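Local structure of VAO-type flavoprotein oxidase VAO615 (Myceliophthora thermophila, 6F72) at residues A[132-135]-A[136-139]. The protein is probably an FAD-dependent oxidoreductase whose reduced, bicovalently bound flavin reacts rapidly with molecular oxygen, though its substrate has not been identified. Residues are numbered along the deposited sequence; the frame is centred on the assembly and turned at random.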
ATOM      1  N   GLY A 132     -15.836 -12.929 -11.209  1.00 26.67           N
ATOM      2  CA  GLY A 132     -16.258 -11.924 -12.197  1.00 26.33           C
ATOM      3  C   GLY A 132     -17.339 -11.021 -11.622  1.00 25.99           C
ATOM      4  O   GLY A 132     -17.654 -11.094 -10.427  1.00 25.79           O
ATOM      5  N   ALA A 133     -17.929 -10.197 -12.486  1.00 25.91           N
ATOM      6  CA  ALA A 133     -18.908  -9.164 -12.101  1.00 25.67           C
ATOM      7  C   ALA A 133     -20.164  -9.719 -11.429  1.00 26.06           C
ATOM      8  O   ALA A 133     -20.726  -9.094 -10.530  1.00 25.95           O
ATOM      9  CB  ALA A 133     -19.297  -8.320 -13.317  1.00 25.79           C
ATOM     10  N   ALA A 134     -20.591 -10.894 -11.872  1.00 26.60           N
ATOM     11  CA  ALA A 134     -21.823 -11.513 -11.392  1.00 27.17           C
ATOM     12  C   ALA A 134     -21.750 -11.859  -9.900  1.00 26.92           C
ATOM     13  O   ALA A 134     -22.682 -11.559  -9.144  1.00 27.09           O
ATOM     14  CB  ALA A 134     -22.157 -12.735 -12.238  1.00 28.00           C
ATOM     15  N   ASP A 135     -20.621 -12.439  -9.487  1.00 26.50           N
ATOM     16  CA  ASP A 135     -20.337 -12.753  -8.081  1.00 26.25           C
ATOM     17  C   ASP A 135     -20.461 -11.535  -7.160  1.00 25.65           C
ATOM     18  O   ASP A 135     -21.039 -11.637  -6.068  1.00 25.82           O
ATOM     19  CB  ASP A 135     -18.949 -13.396  -7.951  1.00 25.99           C
ATOM     20  CG  ASP A 135     -18.897 -14.795  -8.545  1.00 26.77           C
ATOM     21  OD1 ASP A 135     -19.973 -15.344  -8.858  1.00 27.47           O
ATOM     22  OD2 ASP A 135     -17.791 -15.358  -8.684  1.00 26.68           O
ATOM     23  N   VAL A 136     -19.941 -10.396  -7.630  1.00 24.92           N
ATOM     24  CA  VAL A 136     -19.992  -9.112  -6.910  1.00 24.29           C
ATOM     25  C   VAL A 136     -21.433  -8.604  -6.844  1.00 24.65           C
ATOM     26  O   VAL A 136     -21.920  -8.275  -5.770  1.00 24.63           O
ATOM     27  CB  VAL A 136     -19.054  -8.059  -7.548  1.00 23.67           C
ATOM     28  CG1 VAL A 136     -19.115  -6.733  -6.799  1.00 23.24           C
ATOM     29  CG2 VAL A 136     -17.624  -8.569  -7.603  1.00 23.35           C
ATOM     30  N   GLN A 137     -22.111  -8.570  -7.993  1.00 25.02           N
ATOM     31  CA  GLN A 137     -23.513  -8.161  -8.068  1.00 25.58           C
ATOM     32  C   GLN A 137     -24.391  -8.981  -7.121  1.00 26.23           C
ATOM     33  O   GLN A 137     -25.229  -8.420  -6.412  1.00 26.51           O
ATOM     34  CB  GLN A 137     -24.030  -8.264  -9.505  1.00 26.01           C
ATOM     35  CG  GLN A 137     -23.486  -7.186 -10.444  1.00 25.49           C
ATOM     36  CD  GLN A 137     -23.699  -7.504 -11.925  1.00 25.93           C
ATOM     37  OE1 GLN A 137     -23.878  -8.664 -12.314  1.00 26.36           O
ATOM     38  NE2 GLN A 137     -23.661  -6.463 -12.761  1.00 25.72           N
ATOM     39  N   ALA A 138     -24.182 -10.299  -7.115  1.00 26.55           N
ATOM     40  CA  ALA A 138     -24.889 -11.214  -6.216  1.00 27.26           C
ATOM     41  C   ALA A 138     -24.619 -10.895  -4.743  1.00 26.86           C
ATOM     42  O   ALA A 138     -25.563 -10.762  -3.954  1.00 27.37           O
ATOM     43  CB  ALA A 138     -24.518 -12.660  -6.527  1.00 27.62           C
ATOM     44  N   ALA A 139     -23.338 -10.754  -4.395  1.00 26.05           N
ATOM     45  CA  ALA A 139     -22.920 -10.473  -3.021  1.00 25.69           C
ATOM     46  C   ALA A 139     -23.443  -9.136  -2.501  1.00 25.51           C
ATOM     47  O   ALA A 139     -23.915  -9.056  -1.356  1.00 25.65           O
ATOM     48  CB  ALA A 139     -21.410 -10.550  -2.893  1.00 24.97           C
TER
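Ala138 N donates to Ala134 O at 2.8 Å, the shortest of three backbone hydrogen bonds in the first turns of helix 133-146. Gln137 N reaches Ala133 O at 2.9 Å, with a nearly linear N-H...O angle of 172°. Ala139 N bonds to Asp135 O at 3.0 Å. These i to i+4 bonds define an alpha helix, and Gly132 is its N-cap residue.

Gln137 leans back along the first turn. Its CG lies beside its own backbone N (chi1 -73°), which brings the start of the chain against the carbonyl of Ala133. Gln137 CG is 3.4 Å from Ala133 O. The extended chain then carries OE1 past the backbone of Ala134, 3.6 Å from Ala134 CA, while NE2 donates to Gly261 O. Replacing Gln137 with alanine removes the amide and the CG and CD beside Ala133 O, and would probably leave the Gly261 carbonyl without this donor.

Ala138 CB lies 3.4 Å from Ala134 O, and Ala139 CB makes a similar approach to Asp135 O. With CG1 anti to the backbone N (chi1 180°), Val136 CG2 falls beside that N and points back toward the N-cap residue, 3.8 Å from Gly132 O. Asp135 OD2 hydrogen-bonds to Thr131 OG1, just before the helix. This ties the side chain to the segment leading into the helix.

Helix 133-146 is the crossover helix of a beta-alpha-beta unit in the FAD-binding PCMH-type region. It links strands 126-129 and 150-153, which run parallel in the mixed sheet with strand 169-172 between them. Val136 packs on Leu171 of strand 169-172, Val288 and Leu290 of strand 288-298, and Val257 of strand 251-257. Ala139 meets Leu169 and Leu171, so the buried side of the helix joins the mixed sheet to the antiparallel sheet that holds strands 251-257 and 288-298.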